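Local coordinates for protein diaminopimelate decarboxylase (PDB 4XG1) that probably catalyses the pyridoxal-phosphate-dependent decarboxylation of meso-diaminopimelate, the step that yields L-lysine in the bacterial diaminopimelate pathway, at residues T37-W42 with A73-G78; Q43-A48 with F273-A278. All coordinates share one frame; numbering follows the deposited sequence.

Contact 1 of 2, residues T37-W42 with A73-G78; sequences TIERHW and ARMGSG. With TME (propane), chain S.
Trp42, on helix 35-49, packs against Met75 and Ser77 in the turn that ends helix 66-74 of the TIM barrel, and the pair with Met75 is a worked case of a Met-aromatic contact. The indole is carried outward because its CG stands anti to the backbone N (chi1 -175°), which lays one ring face under the methionine. Met75 runs extended to its sulfur and then bends at the last torsion (chi3 -57°), bringing its methyl back over the ring. CE sits 3.3 Å above the Trp42 plane, toward the rim, and 3.6 Å from Trp42 CB. The sulfur itself approaches obliquely, SD lying 4.9 Å from the centroid of the six-membered ring. On its other flank Met75 SD meets Glu39 CG at 3.8 Å, while the Glu39 carboxylate turns to a salt bridge with Arg35 and its OE1 lies 3.3 Å from C1 of a bound propane. Gly76 then ends the helix in a Schellman motif, with a positive phi of 85° suited to glycine, and so brings Ser77 near NE1 and CZ2, its CB on the same side of the ring plane as the methionine methyl. The serine OG also lies within hydrogen-bonding reach of the Ile56 carbonyl on strand 54-59. Ser77 CB lies 3.6 Å from Trp42 CZ2, and Ser77 OG comes to 3.0 Å from Trp42 NE1.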
ATOM      1  N   THR B  37      -4.435 -24.369   9.577  1.00 18.00           N
ATOM      2  CA  THR B  37      -3.977 -24.252   8.212  1.00 17.40           C
ATOM      3  C   THR B  37      -2.552 -23.751   8.141  1.00 19.23           C
ATOM      4  O   THR B  37      -1.782 -24.217   7.336  1.00 19.54           O
ATOM      5  CB  THR B  37      -4.841 -23.297   7.429  1.00 17.69           C
ATOM      6  OG1 THR B  37      -6.215 -23.699   7.542  1.00 17.33           O
ATOM      7  CG2 THR B  37      -4.414 -23.262   5.949  1.00 17.27           C
ATOM      8  N   ILE B  38      -2.184 -22.803   9.002  1.00 20.44           N
ATOM      9  CA  ILE B  38      -0.815 -22.278   8.990  1.00 20.98           C
ATOM     10  C   ILE B  38       0.175 -23.383   9.331  1.00 22.87           C
ATOM     11  O   ILE B  38       1.224 -23.560   8.680  1.00 23.25           O
ATOM     12  CB  ILE B  38      -0.641 -21.118  10.001  1.00 19.12           C
ATOM     13  CG1 ILE B  38      -1.444 -19.910   9.533  1.00 18.59           C
ATOM     14  CG2 ILE B  38       0.808 -20.730  10.150  1.00 18.83           C
ATOM     15  CD1 ILE B  38      -1.689 -18.889  10.606  1.00 18.16           C
ATOM     16  N   GLU B  39      -0.155 -24.115  10.390  1.00 25.58           N
ATOM     17  CA  GLU B  39       0.709 -25.181  10.890  1.00 25.63           C
ATOM     18  C   GLU B  39       0.812 -26.312   9.861  1.00 23.29           C
ATOM     19  O   GLU B  39       1.884 -26.744   9.517  1.00 21.06           O
ATOM     20  CB  GLU B  39       0.172 -25.664  12.237  1.00 26.42           C
ATOM     21  CG  GLU B  39       0.483 -24.640  13.324  1.00 26.71           C
ATOM     22  CD  GLU B  39      -0.004 -25.005  14.713  1.00 25.93           C
ATOM     23  OE1 GLU B  39      -0.932 -25.847  14.844  1.00 26.14           O
ATOM     24  OE2 GLU B  39       0.529 -24.405  15.669  1.00 22.77           O
ATOM     25  N   ARG B  40      -0.312 -26.736   9.345  1.00 24.25           N
ATOM     26  CA  ARG B  40      -0.311 -27.780   8.350  1.00 27.24           C
ATOM     27  C   ARG B  40       0.583 -27.391   7.194  1.00 28.49           C
ATOM     28  O   ARG B  40       1.397 -28.205   6.743  1.00 30.05           O
ATOM     29  CB  ARG B  40      -1.702 -28.039   7.852  1.00 29.35           C
ATOM     30  CG  ARG B  40      -1.831 -29.293   7.046  1.00 33.50           C
ATOM     31  CD  ARG B  40      -3.283 -29.469   6.669  1.00 38.75           C
ATOM     32  NE  ARG B  40      -3.620 -28.684   5.491  1.00 46.10           N
ATOM     33  CZ  ARG B  40      -4.861 -28.414   5.067  1.00 57.48           C
ATOM     34  NH1 ARG B  40      -5.935 -28.827   5.751  1.00 55.84           N
ATOM     35  NH2 ARG B  40      -5.025 -27.714   3.938  1.00 59.10           N
ATOM     36  N   HIS B  41       0.451 -26.147   6.726  1.00 26.96           N
ATOM     37  CA  HIS B  41       1.194 -25.705   5.542  1.00 23.94           C
ATOM     38  C   HIS B  41       2.686 -25.598   5.801  1.00 21.90           C
ATOM     39  O   HIS B  41       3.473 -25.928   4.933  1.00 20.80           O
ATOM     40  CB  HIS B  41       0.639 -24.405   4.977  1.00 24.12           C
ATOM     41  CG  HIS B  41      -0.614 -24.579   4.177  1.00 24.68           C
ATOM     42  ND1 HIS B  41      -1.378 -23.514   3.772  1.00 25.42           N
ATOM     43  CD2 HIS B  41      -1.254 -25.689   3.728  1.00 26.86           C
ATOM     44  CE1 HIS B  41      -2.420 -23.954   3.080  1.00 27.67           C
ATOM     45  NE2 HIS B  41      -2.379 -25.275   3.052  1.00 27.31           N
ATOM     46  N   TRP B  42       3.083 -25.202   7.000  1.00 21.79           N
ATOM     47  CA  TRP B  42       4.503 -25.138   7.319  1.00 22.19           C
ATOM     48  C   TRP B  42       5.067 -26.554   7.407  1.00 26.24           C
ATOM     49  O   TRP B  42       6.164 -26.820   6.956  1.00 25.75           O
ATOM     50  CB  TRP B  42       4.741 -24.419   8.637  1.00 20.54           C
ATOM     51  CG  TRP B  42       6.195 -24.229   8.949  1.00 19.26           C
ATOM     52  CD1 TRP B  42       6.966 -23.154   8.641  1.00 19.74           C
ATOM     53  CD2 TRP B  42       7.051 -25.145   9.642  1.00 18.82           C
ATOM     54  NE1 TRP B  42       8.256 -23.327   9.116  1.00 18.57           N
ATOM     55  CE2 TRP B  42       8.321 -24.552   9.727  1.00 18.21           C
ATOM     56  CE3 TRP B  42       6.857 -26.419  10.204  1.00 18.66           C
ATOM     57  CZ2 TRP B  42       9.372 -25.173  10.343  1.00 19.17           C
ATOM     58  CZ3 TRP B  42       7.904 -27.033  10.816  1.00 17.49           C
ATOM     59  CH2 TRP B  42       9.138 -26.415  10.899  1.00 18.77           C
ATOM     60  N   ALA B  73       7.641 -19.942  15.208  1.00 21.54           N
ATOM     61  CA  ALA B  73       8.749 -20.006  16.153  1.00 22.47           C
ATOM     62  C   ALA B  73       8.619 -21.241  17.086  1.00 25.29           C
ATOM     63  O   ALA B  73       9.605 -21.906  17.385  1.00 26.05           O
ATOM     64  CB  ALA B  73       8.831 -18.747  16.965  1.00 21.32           C
ATOM     65  N   ARG B  74       7.393 -21.569  17.466  1.00 26.45           N
ATOM     66  CA  ARG B  74       7.116 -22.732  18.290  1.00 29.27           C
ATOM     67  C   ARG B  74       7.432 -24.034  17.582  1.00 29.36           C
ATOM     68  O   ARG B  74       7.911 -24.988  18.221  1.00 34.23           O
ATOM     69  CB  ARG B  74       5.656 -22.761  18.740  1.00 29.68           C
ATOM     70  CG  ARG B  74       5.381 -21.760  19.834  1.00 31.39           C
ATOM     71  CD  ARG B  74       3.920 -21.636  20.165  1.00 35.34           C
ATOM     72  NE  ARG B  74       3.386 -22.928  20.540  1.00 37.31           N
ATOM     73  CZ  ARG B  74       3.562 -23.473  21.746  1.00 38.98           C
ATOM     74  NH1 ARG B  74       4.262 -22.841  22.719  1.00 37.09           N
ATOM     75  NH2 ARG B  74       3.015 -24.655  21.981  1.00 38.68           N
ATOM     76  N   MET B  75       7.146 -24.093  16.288  1.00 24.96           N
ATOM     77  CA  MET B  75       7.454 -25.282  15.537  1.00 22.00           C
ATOM     78  C   MET B  75       8.924 -25.370  15.180  1.00 20.08           C
ATOM     79  O   MET B  75       9.318 -26.292  14.475  1.00 24.22           O
ATOM     80  CB  MET B  75       6.596 -25.353  14.303  1.00 22.07           C
ATOM     81  CG  MET B  75       5.137 -25.504  14.621  1.00 22.55           C
ATOM     82  SD  MET B  75       4.136 -25.643  13.133  1.00 25.52           S
ATOM     83  CE  MET B  75       4.591 -24.130  12.271  1.00 26.25           C
ATOM     84  N   GLY B  76       9.730 -24.418  15.628  1.00 17.88           N
ATOM     85  CA  GLY B  76      11.168 -24.433  15.373  1.00 17.33           C
ATOM     86  C   GLY B  76      11.622 -23.832  14.051  1.00 18.68           C
ATOM     87  O   GLY B  76      12.833 -23.894  13.713  1.00 20.22           O
ATOM     88  N   SER B  77      10.709 -23.126  13.375  1.00 17.48           N
ATOM     89  CA  SER B  77      11.012 -22.463  12.132  1.00 15.68           C
ATOM     90  C   SER B  77      12.085 -21.418  12.165  1.00 14.82           C
ATOM     91  O   SER B  77      12.353 -20.768  13.171  1.00 14.03           O
ATOM     92  CB  SER B  77       9.769 -21.782  11.583  1.00 16.58           C
ATOM     93  OG  SER B  77      10.025 -21.211  10.302  1.00 15.53           O
ATOM     94  N   GLY B  78      12.729 -21.271  11.019  1.00 14.83           N
ATOM     95  CA  GLY B  78      13.591 -20.123  10.760  1.00 14.70           C
ATOM     96  C   GLY B  78      12.743 -19.053  10.060  1.00 14.21           C
ATOM     97  O   GLY B  78      11.555 -19.258   9.793  1.00 11.98           O
TER
HETATM   98  C1  TME S 507      -2.807 -28.252  13.570  1.00 25.19           C
HETATM   99  C2  TME S 507      -2.302 -28.466  12.121  1.00 25.65           C
HETATM  100  C3  TME S 507      -3.351 -28.981  11.125  1.00 24.45           C

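Contact 2 of 2, residues Q43-A48 with F273-A278; sequences QAFDSA and FEPGRA. With LLP ((2S)-2-amino-6-[[3-hydroxy-2-methyl-5-(phosphonooxymethyl)pyridin-4-yl]methylideneamino]hexanoic acid), chain T.
Phe45 reaches from helix 35-49 onto Pro275 and Ala278, which flank the phosphate-binding turn. Chi1 (-90°) sends the phenyl out toward the turn and chi2 (-80°) turns one face to the proline: Pro275 CG stands 4.0 Å above the ring centre in a CH-pi contact, only 6° off the normal. Its neighbour, Pro275 CB, lies 3.7 Å from Phe45 CZ. Ala278 instead meets the ring at its edge, its CB 3.7 Å from Phe45 CE2. Asp46, next along, turns elsewhere and uses OD1 to bond His54. What Phe45 backs is a turn whose far side grips the pyridoxal-lysine adduct. Glu274 OE1 lies 2.9 Å from N1 of LLP. Gly276, the N-cap of helix 277-280, gives its N-H to OP3 of LLP (3.1 Å), and Arg277 N donates to OP1 of LLP at 2.7 Å, so the phosphate sits at a helix start that would favour its charge. Arg277 bends at chi3 and meets OXT of the ligand carboxylate in the guanidinium plane, through NH1 at 3.0 Å and through NH2 at 3.3 Å. With a leucine here, OXT would probably lose two donors and a positive charge, and Ser203 and Tyr245 their bonds to this side chain. Such a turn after strand 270-273 is characteristic of the phosphate site in the barrel of class-II pyridoxal-dependent decarboxylases.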
ATOM      1  N   GLN B  43       4.314 -27.452   8.042  1.00 31.46           N
ATOM      2  CA  GLN B  43       4.725 -28.854   8.216  1.00 31.45           C
ATOM      3  C   GLN B  43       4.824 -29.599   6.892  1.00 29.04           C
ATOM      4  O   GLN B  43       5.796 -30.305   6.673  1.00 25.58           O
ATOM      5  CB  GLN B  43       3.780 -29.589   9.172  1.00 30.43           C
ATOM      6  CG  GLN B  43       4.334 -29.600  10.584  1.00 32.07           C
ATOM      7  CD  GLN B  43       3.261 -29.507  11.635  1.00 33.47           C
ATOM      8  OE1 GLN B  43       2.055 -29.608  11.331  1.00 34.39           O
ATOM      9  NE2 GLN B  43       3.687 -29.386  12.892  1.00 32.04           N
ATOM     10  N   ALA B  44       3.837 -29.414   6.018  1.00 27.76           N
ATOM     11  CA  ALA B  44       3.897 -29.968   4.668  1.00 27.10           C
ATOM     12  C   ALA B  44       5.252 -29.716   4.052  1.00 28.90           C
ATOM     13  O   ALA B  44       5.837 -30.645   3.510  1.00 33.19           O
ATOM     14  CB  ALA B  44       2.820 -29.390   3.793  1.00 26.90           C
ATOM     15  N   PHE B  45       5.797 -28.516   4.230  1.00 25.75           N
ATOM     16  CA  PHE B  45       7.139 -28.217   3.755  1.00 25.84           C
ATOM     17  C   PHE B  45       8.246 -28.910   4.557  1.00 27.35           C
ATOM     18  O   PHE B  45       9.221 -29.420   4.005  1.00 25.97           O
ATOM     19  CB  PHE B  45       7.431 -26.701   3.852  1.00 27.12           C
ATOM     20  CG  PHE B  45       7.071 -25.900   2.618  1.00 26.12           C
ATOM     21  CD1 PHE B  45       7.909 -25.895   1.547  1.00 27.16           C
ATOM     22  CD2 PHE B  45       5.907 -25.140   2.562  1.00 24.56           C
ATOM     23  CE1 PHE B  45       7.602 -25.182   0.409  1.00 26.84           C
ATOM     24  CE2 PHE B  45       5.579 -24.431   1.427  1.00 26.11           C
ATOM     25  CZ  PHE B  45       6.448 -24.453   0.340  1.00 27.08           C
ATOM     26  N   ASP B  46       8.139 -28.848   5.879  1.00 28.58           N
ATOM     27  CA  ASP B  46       9.193 -29.331   6.749  1.00 27.62           C
ATOM     28  C   ASP B  46       9.336 -30.852   6.673  1.00 27.13           C
ATOM     29  O   ASP B  46      10.428 -31.374   6.471  1.00 24.26           O
ATOM     30  CB  ASP B  46       8.892 -28.939   8.171  1.00 28.13           C
ATOM     31  CG  ASP B  46      10.025 -29.257   9.111  1.00 27.39           C
ATOM     32  OD1 ASP B  46      11.142 -28.729   8.889  1.00 22.18           O
ATOM     33  OD2 ASP B  46       9.753 -30.013  10.086  1.00 29.75           O
ATOM     34  N   SER B  47       8.224 -31.553   6.798  1.00 28.69           N
ATOM     35  CA  SER B  47       8.221 -33.009   6.733  1.00 31.67           C
ATOM     36  C   SER B  47       8.833 -33.445   5.415  1.00 33.79           C
ATOM     37  O   SER B  47       9.839 -34.178   5.401  1.00 35.43           O
ATOM     38  CB  SER B  47       6.800 -33.566   6.838  1.00 32.28           C
ATOM     39  OG  SER B  47       6.290 -33.312   8.117  1.00 33.48           O
ATOM     40  N   ALA B  48       8.257 -32.955   4.315  1.00 30.69           N
ATOM     41  CA  ALA B  48       8.670 -33.355   2.992  1.00 28.98           C
ATOM     42  C   ALA B  48      10.170 -33.240   2.787  1.00 29.78           C
ATOM     43  O   ALA B  48      10.735 -33.996   2.009  1.00 30.02           O
ATOM     44  CB  ALA B  48       7.924 -32.570   1.950  1.00 30.94           C
ATOM     45  N   PHE B 273      14.958 -23.010   2.523  1.00 24.29           N
ATOM     46  CA  PHE B 273      13.782 -22.556   1.779  1.00 24.96           C
ATOM     47  C   PHE B 273      13.102 -21.373   2.454  1.00 22.34           C
ATOM     48  O   PHE B 273      13.007 -21.295   3.678  1.00 21.13           O
ATOM     49  CB  PHE B 273      12.752 -23.669   1.699  1.00 28.19           C
ATOM     50  CG  PHE B 273      13.287 -24.922   1.136  1.00 33.39           C
ATOM     51  CD1 PHE B 273      13.942 -25.842   1.941  1.00 35.51           C
ATOM     52  CD2 PHE B 273      13.130 -25.199  -0.213  1.00 39.02           C
ATOM     53  CE1 PHE B 273      14.439 -27.009   1.413  1.00 37.13           C
ATOM     54  CE2 PHE B 273      13.625 -26.376  -0.745  1.00 38.36           C
ATOM     55  CZ  PHE B 273      14.283 -27.272   0.071  1.00 39.17           C
ATOM     56  N   GLU B 274      12.565 -20.478   1.630  1.00 20.98           N
ATOM     57  CA  GLU B 274      11.997 -19.216   2.100  1.00 17.79           C
ATOM     58  C   GLU B 274      10.564 -19.029   1.665  1.00 15.04           C
ATOM     59  O   GLU B 274      10.221 -18.010   1.125  1.00 14.25           O
ATOM     60  CB  GLU B 274      12.834 -18.071   1.568  1.00 18.40           C
ATOM     61  CG  GLU B 274      14.279 -18.031   2.020  1.00 19.10           C
ATOM     62  CD  GLU B 274      15.055 -16.911   1.365  1.00 20.51           C
ATOM     63  OE1 GLU B 274      14.599 -16.366   0.335  1.00 23.16           O
ATOM     64  OE2 GLU B 274      16.123 -16.531   1.864  1.00 21.68           O
ATOM     65  N   PRO B 275       9.708 -20.038   1.863  1.00 13.13           N
ATOM     66  CA  PRO B 275       8.365 -19.837   1.374  1.00 12.47           C
ATOM     67  C   PRO B 275       7.559 -18.773   2.175  1.00 12.07           C
ATOM     68  O   PRO B 275       7.673 -18.694   3.388  1.00 11.17           O
ATOM     69  CB  PRO B 275       7.733 -21.222   1.560  1.00 12.26           C
ATOM     70  CG  PRO B 275       8.433 -21.766   2.747  1.00 12.27           C
ATOM     71  CD  PRO B 275       9.839 -21.312   2.583  1.00 12.82           C
ATOM     72  N   GLY B 276       6.681 -18.050   1.488  1.00 11.70           N
ATOM     73  CA  GLY B 276       5.733 -17.136   2.138  1.00 11.09           C
ATOM     74  C   GLY B 276       4.300 -17.431   1.766  1.00 10.55           C
ATOM     75  O   GLY B 276       3.535 -18.011   2.556  1.00 10.32           O
ATOM     76  N   ARG B 277       3.963 -17.088   0.530  1.00 10.03           N
ATOM     77  CA  ARG B 277       2.626 -17.325  -0.005  1.00  9.88           C
ATOM     78  C   ARG B 277       2.104 -18.751   0.214  1.00 10.68           C
ATOM     79  O   ARG B 277       0.975 -18.942   0.625  1.00 10.19           O
ATOM     80  CB  ARG B 277       2.614 -16.997  -1.487  1.00  9.33           C
ATOM     81  CG  ARG B 277       1.247 -17.002  -2.126  1.00  8.97           C
ATOM     82  CD  ARG B 277       1.281 -16.872  -3.648  1.00  8.88           C
ATOM     83  NE  ARG B 277       2.267 -15.957  -4.165  1.00  8.49           N
ATOM     84  CZ  ARG B 277       2.106 -14.658  -4.396  1.00  8.59           C
ATOM     85  NH1 ARG B 277       0.988 -14.012  -4.144  1.00  8.35           N
ATOM     86  NH2 ARG B 277       3.145 -13.973  -4.866  1.00  8.83           N
ATOM     87  N   ALA B 278       2.934 -19.750  -0.072  1.00 12.49           N
ATOM     88  CA  ALA B 278       2.504 -21.146  -0.033  1.00 13.81           C
ATOM     89  C   ALA B 278       2.098 -21.545   1.372  1.00 14.68           C
ATOM     90  O   ALA B 278       1.192 -22.362   1.565  1.00 13.61           O
ATOM     91  CB  ALA B 278       3.602 -22.042  -0.521  1.00 14.35           C
TER
HETATM   92  N1  LLP T 508      12.445 -14.685  -0.553  1.00  9.41           N
HETATM   93  C2  LLP T 508      12.699 -13.524  -1.166  1.00  9.06           C
HETATM   94  C2' LLP T 508      14.125 -13.048  -1.275  1.00  9.02           C
HETATM   95  C3  LLP T 508      11.556 -12.749  -1.686  1.00  9.09           C
HETATM   96  O3  LLP T 508      11.763 -11.583  -2.340  1.00  9.55           O
HETATM   97  C4  LLP T 508      10.198 -13.283  -1.538  1.00  8.87           C
HETATM   98  C4' LLP T 508       8.980 -12.590  -2.062  1.00  9.12           C
HETATM   99  C5  LLP T 508      10.048 -14.578  -0.844  1.00  8.42           C
HETATM  100  C6  LLP T 508      11.196 -15.197  -0.372  1.00  9.07           C
HETATM  101  C5' LLP T 508       8.710 -15.224  -0.606  1.00  7.86           C
HETATM  102  OP4 LLP T 508       8.036 -15.507  -1.768  1.00  7.19           O
HETATM  103  P   LLP T 508       6.626 -16.267  -1.809  1.00  7.64           P
HETATM  104  OP1 LLP T 508       5.790 -15.545  -0.763  1.00  7.01           O
HETATM  105  OP2 LLP T 508       6.138 -16.249  -3.277  1.00  6.90           O
HETATM  106  OP3 LLP T 508       6.892 -17.767  -1.576  1.00  7.61           O
HETATM  107  N   LLP T 508       3.216  -8.467  -3.053  1.00  8.90           N
HETATM  108  CA  LLP T 508       3.235  -9.618  -4.045  1.00  9.03           C
HETATM  109  CB  LLP T 508       4.175 -10.727  -3.586  1.00  9.14           C
HETATM  110  CG  LLP T 508       5.577 -10.703  -4.165  1.00  9.21           C
HETATM  111  CD  LLP T 508       6.643 -10.861  -3.105  1.00  9.07           C
HETATM  112  CE  LLP T 508       8.023 -11.050  -3.761  1.00  9.33           C
HETATM  113  NZ  LLP T 508       9.163 -11.419  -2.896  1.00  9.17           N
HETATM  114  C   LLP T 508       1.852 -10.220  -4.113  1.00  8.89           C
HETATM  115  O   LLP T 508       0.957  -9.850  -3.372  1.00  8.30           O
HETATM  116  OXT LLP T 508       1.565 -11.113  -4.894  1.00  9.16           O

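How the contacts relate
Helix 35-49 comes first in the chain and serves both contacts, its earlier half in contact 1 and its later half in contact 2. Contact 1 closes a short loop of 30 residues, running through strand 54-59 and helix 66-74 to the start of strand 78-81. Contact 2 spans 224 residues and comes back only after most of the barrel has been built, at the end of strand 270-273. Their segments alternate, so the two loops cross. Because strand 54-59 pairs in parallel with both 78-81 and 270-273, one helix ties together parts flanking the place where the barrel closes. The centres lie about 8 Å apart, and His41 packs on the Ala278 backbone and bonds Ile279 O.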